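Local atomic coordinates of transcriptional regulator, LacI family (Corynebacterium glutamicum, PDB entry 3H5T), a protein that probably activates, in an inositol-dependent way, transcription of the inositol phosphate synthase gene ino1 by binding a palindromic promoter motif, and takes part in regulating cell wall biogenesis. Residues P171-A176 against T301-T306; V272-D277 against F281-Y286; P179-L184 against R226-V231; M245-W248 against H254-E257; V89-G94 against G131-S136. All blocks are in the same frame, centred on the assembly; numbering follows the deposited sequence.

Overall arrangement
The five contacts are spread over the two lobes of a periplasmic-binding-protein fold. From the N terminus, interaction 5 comes first: helix 86-98 is set against strand 132-135 in the seven-stranded sheet, a loop closed before interaction 1 opens at 171-176. Interaction 1 closes last, at 301-306, joining the exit of a strand of that sheet to the end of an edge strand of the five-stranded sheet. Nested inside it, one after another and without crossing, are interaction 3, pairing helices 178-186 and 221-235, and interactions 4 and 2, each seating a helix on the strand before it. Interactions 1, 2 and 3 touch one another, while interaction 4 touches interaction 2.

Interaction 1: P171-A176 against T301-T306; sequences PNNRKA and TGFDGT
Asn173 is the first residue of the 171-176 segment to reach Phe303. The contact lies between the two lobes of the periplasmic-binding-protein fold, where the chain passes from strand 168-171 of one sheet, through a short helix, toward strand 299-302 of the other. The CG of Asn173 lies beside the backbone N (chi1 -69°), and the two side chains cross at about a right angle, with amide and ring planes 51° apart. Asn173 OD1 comes within 3.7 Å of Phe303 CZ, obliquely to the ring. That oxygen accepts a hydrogen bond from Arg224 NE, and Arg224 also makes a cation-pi contact with the same ring. One turn on, the backbone N of Ala176 donates to Asn172 O at 2.7 Å, closing the helical turn that presents the methyl group of Ala176. This methyl meets the phenyl edge near its plane, with Ala176 CB 3.7 Å from Phe303 CE1. Phe303 itself stands where the chain turns a corner after strand 299-302, and its CG, anti to the backbone N, carries the ring over to the helix. The ring thus meets a methyl at its edge and, obliquely, an amide oxygen, while the arginine interacts with its pi system. Such a mixture implies a contact that is apolar at Ala176 and polar at Asn173, where Arg224, which also engages the ring, satisfies the buried carbonyl oxygen.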
# COMPACT_ATOMS: atom_id res chain seq x y z
N PRO A 171 1.63 -9.83 -0.01
CA PRO A 171 0.83 -10.85 0.66
C PRO A 171 0.24 -11.72 -0.46
O PRO A 171 0.32 -11.34 -1.62
CB PRO A 171 -0.24 -10.03 1.34
CG PRO A 171 -0.48 -8.93 0.33
CD PRO A 171 0.93 -8.54 -0.02
N ASN A 172 -0.31 -12.88 -0.12
CA ASN A 172 -0.92 -13.73 -1.13
C ASN A 172 -2.33 -13.17 -1.26
O ASN A 172 -3.17 -13.36 -0.38
CB ASN A 172 -0.95 -15.20 -0.68
CG ASN A 172 -1.64 -16.12 -1.69
OD1 ASN A 172 -1.47 -17.34 -1.65
ND2 ASN A 172 -2.42 -15.54 -2.60
N ASN A 173 -2.59 -12.46 -2.35
CA ASN A 173 -3.88 -11.84 -2.52
C ASN A 173 -5.04 -12.79 -2.78
O ASN A 173 -6.15 -12.56 -2.28
CB ASN A 173 -3.79 -10.79 -3.62
CG ASN A 173 -2.96 -9.60 -3.18
OD1 ASN A 173 -3.34 -8.89 -2.25
ND2 ASN A 173 -1.82 -9.40 -3.82
N ARG A 174 -4.81 -13.85 -3.53
CA ARG A 174 -5.88 -14.78 -3.80
C ARG A 174 -6.34 -15.32 -2.45
O ARG A 174 -7.53 -15.51 -2.23
CB ARG A 174 -5.40 -15.92 -4.70
CG ARG A 174 -6.38 -16.26 -5.81
CD ARG A 174 -5.80 -17.23 -6.84
NE ARG A 174 -5.73 -18.60 -6.35
CZ ARG A 174 -5.34 -19.64 -7.10
NH1 ARG A 174 -4.98 -19.45 -8.36
NH2 ARG A 174 -5.32 -20.86 -6.59
N LYS A 175 -5.40 -15.53 -1.54
CA LYS A 175 -5.74 -16.05 -0.22
C LYS A 175 -6.19 -15.01 0.80
O LYS A 175 -7.11 -15.26 1.58
CB LYS A 175 -4.55 -16.84 0.36
CG LYS A 175 -4.29 -18.17 -0.32
CD LYS A 175 -3.10 -18.88 0.31
CE LYS A 175 -2.81 -20.20 -0.38
NZ LYS A 175 -1.55 -20.83 0.12
N ALA A 176 -5.56 -13.84 0.79
CA ALA A 176 -5.90 -12.78 1.74
C ALA A 176 -7.34 -12.29 1.62
O ALA A 176 -7.92 -11.83 2.60
CB ALA A 176 -4.94 -11.61 1.59
N THR A 301 -17.41 -5.02 1.98
CA THR A 301 -16.13 -5.44 2.53
C THR A 301 -15.02 -4.63 1.87
O THR A 301 -15.18 -4.15 0.75
CB THR A 301 -15.88 -6.94 2.28
OG1 THR A 301 -16.97 -7.71 2.80
CG2 THR A 301 -14.61 -7.39 2.98
N GLY A 302 -13.90 -4.48 2.57
CA GLY A 302 -12.79 -3.73 2.03
C GLY A 302 -11.51 -4.56 2.06
O GLY A 302 -11.56 -5.75 2.36
N PHE A 303 -10.38 -3.93 1.75
CA PHE A 303 -9.09 -4.59 1.76
C PHE A 303 -8.00 -3.52 1.89
O PHE A 303 -7.94 -2.60 1.07
CB PHE A 303 -8.88 -5.40 0.47
CG PHE A 303 -7.69 -6.34 0.52
CD1 PHE A 303 -7.88 -7.72 0.50
CD2 PHE A 303 -6.39 -5.84 0.60
CE1 PHE A 303 -6.80 -8.60 0.55
CE2 PHE A 303 -5.29 -6.72 0.65
CZ PHE A 303 -5.49 -8.09 0.63
N ASP A 304 -7.17 -3.66 2.92
CA ASP A 304 -6.05 -2.78 3.25
C ASP A 304 -5.94 -2.54 4.75
O ASP A 304 -4.89 -2.80 5.35
CB ASP A 304 -6.16 -1.41 2.56
CG ASP A 304 -5.41 -1.38 1.24
OD1 ASP A 304 -4.66 -2.34 0.97
OD2 ASP A 304 -5.57 -0.40 0.48
N GLY A 305 -7.02 -2.05 5.34
CA GLY A 305 -7.02 -1.78 6.77
C GLY A 305 -6.46 -0.41 7.11
O GLY A 305 -5.78 -0.26 8.12
N THR A 306 -6.73 0.59 6.27
CA THR A 306 -6.23 1.94 6.52
C THR A 306 -6.84 2.46 7.81
O THR A 306 -7.87 1.96 8.27
CB THR A 306 -6.58 2.92 5.35
OG1 THR A 306 -8.00 3.09 5.25
CG2 THR A 306 -6.05 2.37 4.02

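Interaction 2: V272-D277 against F281-Y286; sequences VLCTVD and FGVLEY
Cys274 and Val283 are brought together by their first torsions: SG lies anti to the carbonyl carbon of Cys274 (chi1 -61°), and CG2 of Val283 is likewise anti to its own carbonyl carbon, so that the sulfur and this one methyl branch face each other. The pair belongs to a beta-alpha-beta unit made of strand 271-274, helix 277-289 and strand 299-302, and the contact seats the helix on the first of these strands. Cys274 SG approaches Val283 CG2 to 4.2 Å. Two residues earlier on the strand, Val272 also points at the helix, and its CG1 reaches the same Val283 methyl at 4.3 Å. A single branch of Val283 thus rests against two strand side chains in a buried, largely apolar patch, extended by Ala259 and Leu263 of helix 252-265.

Beyond the strand, Val276 takes the N-cap position and Asp277 begins the helix. The Asp277 carboxylate is held from outside the two segments: OD1 is hydrogen-bonded to Thr316 OG1, and OD2 accepts from the backbone N atoms of Gly305 and Thr306. A negative charge in this first turn would probably also interact favourably with the helix dipole. The main chain closes that turn, Phe281 N donating to Asp277 O at 3.0 Å with an N-H...O angle of 152°. The Phe281 ring lies beside the same turn, with Asp277 O at its edge, near the ring plane, and 3.2 Å from Phe281 CD2.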
# COMPACT_ATOMS: atom_id res chain seq x y z
N VAL A 272 -21.52 -5.80 -1.54
CA VAL A 272 -20.50 -5.37 -2.49
C VAL A 272 -19.11 -5.62 -1.92
O VAL A 272 -18.76 -5.06 -0.88
CB VAL A 272 -20.63 -3.86 -2.83
CG1 VAL A 272 -19.38 -3.37 -3.56
CG2 VAL A 272 -21.86 -3.62 -3.68
N LEU A 273 -18.33 -6.46 -2.59
CA LEU A 273 -16.96 -6.75 -2.14
C LEU A 273 -15.98 -5.88 -2.93
O LEU A 273 -15.94 -5.94 -4.15
CB LEU A 273 -16.62 -8.23 -2.34
CG LEU A 273 -15.18 -8.63 -1.98
CD1 LEU A 273 -15.14 -10.06 -1.51
CD2 LEU A 273 -14.26 -8.41 -3.17
N CYS A 274 -15.20 -5.08 -2.21
CA CYS A 274 -14.22 -4.20 -2.82
C CYS A 274 -12.81 -4.77 -2.74
O CYS A 274 -12.45 -5.44 -1.77
CB CYS A 274 -14.23 -2.84 -2.14
SG CYS A 274 -15.77 -1.99 -2.27
N THR A 275 -12.02 -4.47 -3.75
CA THR A 275 -10.64 -4.92 -3.84
C THR A 275 -9.72 -4.03 -3.02
O THR A 275 -8.59 -4.41 -2.68
CB THR A 275 -10.20 -4.91 -5.31
OG1 THR A 275 -10.79 -6.03 -5.99
CG2 THR A 275 -8.70 -4.98 -5.43
N VAL A 276 -10.20 -2.84 -2.68
CA VAL A 276 -9.41 -1.88 -1.91
C VAL A 276 -10.32 -0.99 -1.04
O VAL A 276 -11.39 -0.59 -1.48
CB VAL A 276 -8.55 -1.03 -2.89
CG1 VAL A 276 -8.92 0.45 -2.80
CG2 VAL A 276 -7.09 -1.25 -2.61
N ASP A 277 -9.89 -0.70 0.20
CA ASP A 277 -10.69 0.13 1.12
C ASP A 277 -11.25 1.40 0.47
O ASP A 277 -12.39 1.78 0.73
CB ASP A 277 -9.88 0.55 2.35
CG ASP A 277 -9.72 -0.56 3.37
OD1 ASP A 277 -10.35 -1.63 3.22
OD2 ASP A 277 -8.96 -0.34 4.34
N PHE A 281 -15.10 3.06 0.63
CA PHE A 281 -15.50 4.39 1.06
C PHE A 281 -16.29 5.14 0.00
O PHE A 281 -17.09 6.02 0.32
CB PHE A 281 -14.28 5.20 1.50
CG PHE A 281 -13.83 4.87 2.89
CD1 PHE A 281 -14.46 5.43 3.99
CD2 PHE A 281 -12.83 3.92 3.10
CE1 PHE A 281 -14.13 5.04 5.28
CE2 PHE A 281 -12.49 3.52 4.39
CZ PHE A 281 -13.14 4.08 5.48
N GLY A 282 -16.07 4.78 -1.26
CA GLY A 282 -16.81 5.41 -2.34
C GLY A 282 -18.22 4.86 -2.30
O GLY A 282 -19.16 5.52 -2.71
N VAL A 283 -18.35 3.64 -1.78
CA VAL A 283 -19.64 2.98 -1.66
C VAL A 283 -20.41 3.55 -0.47
O VAL A 283 -21.64 3.60 -0.48
CB VAL A 283 -19.49 1.46 -1.42
CG1 VAL A 283 -20.84 0.84 -1.15
CG2 VAL A 283 -18.85 0.80 -2.63
N LEU A 284 -19.67 3.98 0.56
CA LEU A 284 -20.29 4.55 1.75
C LEU A 284 -20.70 5.99 1.47
O LEU A 284 -21.78 6.43 1.87
CB LEU A 284 -19.32 4.50 2.94
CG LEU A 284 -18.98 3.09 3.43
CD1 LEU A 284 -17.83 3.12 4.43
CD2 LEU A 284 -20.22 2.47 4.05
N GLU A 285 -19.85 6.71 0.76
CA GLU A 285 -20.14 8.09 0.41
C GLU A 285 -21.32 8.09 -0.56
O GLU A 285 -22.07 9.06 -0.61
CB GLU A 285 -18.93 8.76 -0.24
CG GLU A 285 -19.06 10.27 -0.37
CD GLU A 285 -17.82 10.92 -0.96
OE1 GLU A 285 -16.70 10.58 -0.51
OE2 GLU A 285 -17.96 11.77 -1.86
N TYR A 286 -21.48 7.01 -1.32
CA TYR A 286 -22.60 6.93 -2.26
C TYR A 286 -23.89 6.56 -1.54
O TYR A 286 -24.92 7.18 -1.77
CB TYR A 286 -22.36 5.90 -3.37
CG TYR A 286 -23.65 5.65 -4.13
CD1 TYR A 286 -24.24 6.67 -4.88
CD2 TYR A 286 -24.35 4.45 -3.98
CE1 TYR A 286 -25.50 6.50 -5.46
CE2 TYR A 286 -25.61 4.28 -4.55
CZ TYR A 286 -26.18 5.31 -5.28
OH TYR A 286 -27.42 5.16 -5.83

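Interaction 3: P179-L184 against R226-V231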
# COMPACT_ATOMS: atom_id res chain seq x y z
N PRO A 179 -11.15 -14.57 3.34
CA PRO A 179 -11.92 -14.24 4.55
C PRO A 179 -13.04 -13.22 4.34
O PRO A 179 -14.06 -13.26 5.02
CB PRO A 179 -10.84 -13.72 5.50
CG PRO A 179 -9.67 -14.55 5.13
CD PRO A 179 -9.70 -14.52 3.62
N ALA A 180 -12.84 -12.32 3.39
CA ALA A 180 -13.83 -11.29 3.10
C ALA A 180 -15.01 -11.82 2.29
O ALA A 180 -16.17 -11.57 2.62
CB ALA A 180 -13.17 -10.13 2.37
N ALA A 181 -14.72 -12.55 1.22
CA ALA A 181 -15.79 -13.10 0.39
C ALA A 181 -16.56 -14.14 1.20
O ALA A 181 -17.78 -14.24 1.13
CB ALA A 181 -15.21 -13.72 -0.87
N GLN A 182 -15.82 -14.93 1.98
CA GLN A 182 -16.41 -15.95 2.83
C GLN A 182 -17.37 -15.33 3.83
O GLN A 182 -18.47 -15.83 4.03
CB GLN A 182 -15.34 -16.72 3.58
CG GLN A 182 -15.88 -17.95 4.26
CD GLN A 182 -16.40 -18.94 3.26
OE1 GLN A 182 -15.63 -19.60 2.56
NE2 GLN A 182 -17.72 -19.05 3.18
N ALA A 183 -16.94 -14.24 4.46
CA ALA A 183 -17.77 -13.55 5.44
C ALA A 183 -19.09 -13.11 4.80
O ALA A 183 -20.12 -13.09 5.46
CB ALA A 183 -17.03 -12.33 6.00
N LEU A 184 -19.04 -12.78 3.52
CA LEU A 184 -20.25 -12.35 2.81
C LEU A 184 -21.17 -13.54 2.60
O LEU A 184 -22.39 -13.43 2.73
CB LEU A 184 -19.91 -11.72 1.46
CG LEU A 184 -19.30 -10.32 1.47
CD1 LEU A 184 -19.05 -9.87 0.04
CD2 LEU A 184 -20.24 -9.36 2.18
N ARG A 226 -10.27 -12.83 -8.43
CA ARG A 226 -10.27 -14.28 -8.60
C ARG A 226 -10.50 -15.04 -7.29
O ARG A 226 -11.38 -15.90 -7.20
CB ARG A 226 -8.93 -14.72 -9.21
CG ARG A 226 -8.68 -14.18 -10.60
CD ARG A 226 -9.30 -15.08 -11.66
NE ARG A 226 -8.27 -15.85 -12.35
CZ ARG A 226 -7.42 -15.32 -13.22
NH1 ARG A 226 -7.49 -14.03 -13.52
NH2 ARG A 226 -6.49 -16.08 -13.79
N GLY A 227 -9.71 -14.71 -6.27
CA GLY A 227 -9.85 -15.36 -4.98
C GLY A 227 -11.24 -15.18 -4.39
O GLY A 227 -11.78 -16.11 -3.80
N ALA A 228 -11.82 -13.99 -4.55
CA ALA A 228 -13.16 -13.75 -4.01
C ALA A 228 -14.15 -14.59 -4.81
O ALA A 228 -15.01 -15.25 -4.23
CB ALA A 228 -13.52 -12.27 -4.12
N MET A 229 -14.00 -14.56 -6.13
CA MET A 229 -14.87 -15.31 -7.02
C MET A 229 -14.79 -16.82 -6.77
O MET A 229 -15.77 -17.53 -6.96
CB MET A 229 -14.50 -15.02 -8.47
CG MET A 229 -15.57 -15.43 -9.46
SD MET A 229 -17.02 -14.38 -9.32
CE MET A 229 -16.49 -13.00 -10.28
N GLU A 230 -13.61 -17.29 -6.35
CA GLU A 230 -13.42 -18.72 -6.08
C GLU A 230 -14.22 -19.13 -4.85
O GLU A 230 -14.71 -20.26 -4.77
CB GLU A 230 -11.93 -19.04 -5.89
CG GLU A 230 -11.09 -18.76 -7.13
CD GLU A 230 -9.62 -19.12 -6.99
OE1 GLU A 230 -9.00 -18.70 -5.98
OE2 GLU A 230 -9.09 -19.81 -7.88
N VAL A 231 -14.37 -18.22 -3.91
CA VAL A 231 -15.14 -18.50 -2.70
C VAL A 231 -16.63 -18.45 -3.01
O VAL A 231 -17.43 -19.15 -2.38
CB VAL A 231 -14.80 -17.50 -1.58
CG1 VAL A 231 -15.72 -17.71 -0.37
CG2 VAL A 231 -13.34 -17.67 -1.16
O HOH W 1 -17.60 -20.73 0.08
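Ala181 and Ala228 mark the close approach of two helices, 178-186 and 221-235, that lie side by side on one face of the five-stranded sheet in this LacI-family lobe. Over the segments considered, the axes come within 8.4 Å and their directions differ by 33°, so the helices run roughly parallel. Small residues permit this spacing: Ala181 CB sits 3.9 Å from Ala228 CB and also lies close to the backbone carbonyl of Ala228. One turn further along the second helix, Val231 points into the seam, and its CB is 3.9 Å from Ala181 CB, so the methyl of Ala181 is lodged against both residues. Toward the rim, Gln182 extends with CG anti to its backbone N (chi1 -169°) and then bends at chi2, carrying the amide across the valine at about a right angle. Gln182 OE1 comes to 3.5 Å from Val231 CG1. A water bridges the helices there, donating to Val231 O at 2.9 Å and, weakly, to Gln182 OE1. The other end of the amide, NE2, is fixed by a hydrogen bond to Asp186 OD1. Beneath the seam lies Leu273 of strand 271-274, which touches both Ala181 and Ala228; Leu184 reaches strands 192-197 and 299-302 as well, while Phe351 of strand 344-352 packs against Pro179, Ala180 and Ala183.

Interaction 4: M245-W248 against H254-E257; sequences MECW and HNFE
Cys247 points its side chain toward the first turn of helix 252-265, meeting His254 with its CB and Asn255 with its sulfur. This is a strand-loop-helix element of the alpha/beta lobe: strand 244-247 leads into the helix, which crosses over the five-stranded sheet before strand 271-274 returns parallel to the first, with strand 192-197 between them. The two backbones are close, the CA atoms of Cys247 and His254 lying 6.2 Å apart. The Cys247 sulfur stands between the backbone N and the carbonyl carbon (chi1 55°), and this rotation turns SG toward the amide of Asn255, leaving CB to face His254.

The two helix residues approach differently. His254 CB points toward the strand, whereas Asn255 starts out turned from it and bends back, CG lying anti to the carbonyl carbon (chi1 -65°), until the amide group reaches the sulfur. Asn255 also packs on Ala278 and Leu279 of helix 277-289, and Leu279 together with Val258 lies against Cys247, so the cysteine touches side chains from two helices. The His254 side chain also packs on Ile249 of the loop. The neighbouring strand residue Glu246 leans to the other side of the sheet, where it forms a salt bridge with Arg212. Besides the contact made by the sulfur, Cys247 CB lies 4.1 Å from His254 CB and at the same distance, 4.1 Å, from the backbone O of His254.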
# COMPACT_ATOMS: atom_id res chain seq x y z
N MET A 245 -17.39 -4.03 -11.65
CA MET A 245 -17.08 -2.72 -12.20
C MET A 245 -15.72 -2.20 -11.72
O MET A 245 -15.23 -2.59 -10.67
CB MET A 245 -18.19 -1.72 -11.86
CG MET A 245 -19.51 -2.03 -12.55
SD MET A 245 -20.47 -0.58 -12.95
CE MET A 245 -21.79 -1.33 -13.89
N GLU A 246 -15.13 -1.32 -12.52
CA GLU A 246 -13.82 -0.77 -12.20
C GLU A 246 -13.69 0.72 -12.49
O GLU A 246 -14.47 1.30 -13.24
CB GLU A 246 -12.75 -1.54 -13.00
CG GLU A 246 -11.76 -0.69 -13.80
CD GLU A 246 -10.83 -1.52 -14.67
OE1 GLU A 246 -11.30 -2.48 -15.32
OE2 GLU A 246 -9.62 -1.22 -14.72
N CYS A 247 -12.71 1.35 -11.84
CA CYS A 247 -12.41 2.75 -12.08
C CYS A 247 -10.91 2.80 -12.35
O CYS A 247 -10.09 2.50 -11.48
CB CYS A 247 -12.82 3.65 -10.89
SG CYS A 247 -12.17 3.27 -9.26
N TRP A 248 -10.56 3.13 -13.58
CA TRP A 248 -9.17 3.17 -14.00
C TRP A 248 -8.32 4.07 -13.10
O TRP A 248 -7.19 3.73 -12.75
CB TRP A 248 -9.08 3.64 -15.44
CG TRP A 248 -7.86 3.19 -16.13
CD1 TRP A 248 -7.57 1.93 -16.54
CD2 TRP A 248 -6.75 4.01 -16.53
NE1 TRP A 248 -6.35 1.90 -17.17
CE2 TRP A 248 -5.82 3.17 -17.17
CE3 TRP A 248 -6.45 5.37 -16.39
CZ2 TRP A 248 -4.61 3.64 -17.69
CZ3 TRP A 248 -5.24 5.85 -16.90
CH2 TRP A 248 -4.34 4.98 -17.55
N HIS A 254 -13.86 9.20 -8.41
CA HIS A 254 -14.08 8.05 -9.27
C HIS A 254 -14.61 6.87 -8.46
O HIS A 254 -15.42 6.09 -8.96
CB HIS A 254 -12.78 7.63 -9.97
CG HIS A 254 -12.40 8.49 -11.13
ND1 HIS A 254 -12.44 9.87 -11.08
CD2 HIS A 254 -11.93 8.18 -12.36
CE1 HIS A 254 -12.00 10.36 -12.22
NE2 HIS A 254 -11.68 9.36 -13.02
N ASN A 255 -14.15 6.74 -7.21
CA ASN A 255 -14.61 5.65 -6.35
C ASN A 255 -16.11 5.81 -6.13
O ASN A 255 -16.85 4.83 -6.05
CB ASN A 255 -13.91 5.67 -4.99
CG ASN A 255 -12.43 5.40 -5.08
OD1 ASN A 255 -11.97 4.68 -5.99
ND2 ASN A 255 -11.66 5.94 -4.14
N PHE A 256 -16.55 7.06 -6.02
CA PHE A 256 -17.95 7.40 -5.81
C PHE A 256 -18.75 7.03 -7.07
O PHE A 256 -19.73 6.29 -7.00
CB PHE A 256 -18.08 8.90 -5.55
CG PHE A 256 -19.49 9.38 -5.43
CD1 PHE A 256 -20.13 9.41 -4.20
CD2 PHE A 256 -20.19 9.80 -6.57
CE1 PHE A 256 -21.46 9.85 -4.10
CE2 PHE A 256 -21.51 10.24 -6.48
CZ PHE A 256 -22.14 10.27 -5.25
N GLU A 257 -18.32 7.56 -8.20
CA GLU A 257 -18.98 7.30 -9.47
C GLU A 257 -19.15 5.81 -9.73
O GLU A 257 -20.27 5.33 -9.90
CB GLU A 257 -18.17 7.92 -10.62
CG GLU A 257 -18.00 9.43 -10.56
CD GLU A 257 -19.30 10.19 -10.77
OE1 GLU A 257 -20.21 9.66 -11.44
OE2 GLU A 257 -19.40 11.33 -10.27

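Interaction 5: V89-G94 against G131-S136; sequences VDFLAG and GVVIYS
Phe91, Tyr135 and Val133 make up this buried contact, with Phe91 contributing most. The rings of Phe91 and Tyr135 form an offset stack, their centroids 4.4 Å apart and their planes only 14° from parallel. Both side chains leave the backbone with CG anti to N (169° in Phe91, 179° in Tyr135), and the two run antiparallel, one coming from the helix and the other from the strand. The closest atoms are Phe91 CE2 and Tyr135 CD1 at 3.5 Å. The opposite face of the tyrosine ring is covered by Ser136 CB, and its hydroxyl is hydrogen-bonded to Ser88 OG, just before the helical segment; stacking and this bond together fix the ring's rotation. Val133, two residues back along the strand, meets the phenylalanine at its edge instead, with its CG1 3.9 Å from Phe91 CZ. Ala157 of strand 154-157 and Lys324 of helix 321-336 lie against Phe91 as well. An aromatic residue of helix 86-98 thus spans two successive inward-facing residues of strand 132-135, a helix-on-parallel-sheet packing typical of the Rossmann-like lobes of the periplasmic-binding-protein fold.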
# COMPACT_ATOMS: atom_id res chain seq x y z
N VAL A 89 0.48 5.91 1.45
CA VAL A 89 1.19 6.78 2.38
C VAL A 89 1.70 5.95 3.57
O VAL A 89 2.71 6.28 4.17
CB VAL A 89 0.30 7.94 2.89
CG1 VAL A 89 1.00 8.69 4.02
CG2 VAL A 89 -0.02 8.89 1.74
N ASP A 90 1.01 4.87 3.90
CA ASP A 90 1.45 4.03 5.00
C ASP A 90 2.64 3.22 4.49
O ASP A 90 3.58 2.95 5.23
CB ASP A 90 0.32 3.11 5.47
CG ASP A 90 -0.72 3.85 6.31
OD1 ASP A 90 -1.81 3.27 6.54
OD2 ASP A 90 -0.45 4.99 6.73
N PHE A 91 2.58 2.83 3.22
CA PHE A 91 3.67 2.07 2.61
C PHE A 91 4.93 2.94 2.62
O PHE A 91 5.96 2.54 3.15
CB PHE A 91 3.32 1.70 1.17
CG PHE A 91 4.48 1.13 0.38
CD1 PHE A 91 4.93 -0.17 0.59
CD2 PHE A 91 5.10 1.89 -0.62
CE1 PHE A 91 5.98 -0.72 -0.18
CE2 PHE A 91 6.15 1.35 -1.39
CZ PHE A 91 6.59 0.04 -1.17
N LEU A 92 4.81 4.14 2.05
CA LEU A 92 5.93 5.08 1.97
C LEU A 92 6.51 5.46 3.34
O LEU A 92 7.71 5.73 3.46
CB LEU A 92 5.51 6.35 1.19
CG LEU A 92 5.22 6.07 -0.29
CD1 LEU A 92 4.66 7.30 -0.98
CD2 LEU A 92 6.49 5.61 -0.97
N ALA A 93 5.68 5.47 4.38
CA ALA A 93 6.18 5.77 5.71
C ALA A 93 7.19 4.67 6.02
O ALA A 93 8.26 4.90 6.59
CB ALA A 93 5.05 5.75 6.74
N GLY A 94 6.83 3.46 5.60
CA GLY A 94 7.67 2.30 5.81
C GLY A 94 8.98 2.42 5.07
O GLY A 94 10.02 2.08 5.61
N GLY A 131 19.12 3.19 -6.47
CA GLY A 131 18.25 2.03 -6.44
C GLY A 131 16.80 2.43 -6.54
O GLY A 131 16.46 3.60 -6.35
N VAL A 132 15.93 1.48 -6.84
CA VAL A 132 14.52 1.80 -6.97
C VAL A 132 13.57 0.77 -6.39
O VAL A 132 13.73 -0.43 -6.57
CB VAL A 132 14.15 2.01 -8.46
CG1 VAL A 132 14.44 0.76 -9.25
CG2 VAL A 132 12.67 2.40 -8.59
N VAL A 133 12.57 1.26 -5.66
CA VAL A 133 11.54 0.41 -5.08
C VAL A 133 10.39 0.50 -6.07
O VAL A 133 9.80 1.57 -6.23
CB VAL A 133 11.07 0.93 -3.71
CG1 VAL A 133 9.83 0.18 -3.26
CG2 VAL A 133 12.20 0.79 -2.68
N ILE A 134 10.08 -0.60 -6.75
CA ILE A 134 8.99 -0.57 -7.70
C ILE A 134 7.73 -0.82 -6.93
O ILE A 134 7.57 -1.86 -6.29
CB ILE A 134 9.18 -1.61 -8.82
CG1 ILE A 134 10.40 -1.22 -9.66
CG2 ILE A 134 7.95 -1.66 -9.70
CD1 ILE A 134 10.81 -2.22 -10.72
N TYR A 135 6.82 0.15 -6.99
CA TYR A 135 5.58 0.03 -6.25
C TYR A 135 4.31 -0.20 -7.05
O TYR A 135 3.84 0.69 -7.76
CB TYR A 135 5.39 1.27 -5.37
CG TYR A 135 4.11 1.26 -4.58
CD1 TYR A 135 3.80 0.19 -3.74
CD2 TYR A 135 3.21 2.32 -4.66
CE1 TYR A 135 2.60 0.18 -2.99
CE2 TYR A 135 2.02 2.32 -3.92
CZ TYR A 135 1.72 1.25 -3.09
OH TYR A 135 0.56 1.26 -2.36
N SER A 136 3.77 -1.40 -6.92
CA SER A 136 2.51 -1.75 -7.56
C SER A 136 2.42 -1.39 -9.03
O SER A 136 1.59 -0.59 -9.44
CB SER A 136 1.37 -1.09 -6.79
OG SER A 136 0.12 -1.48 -7.30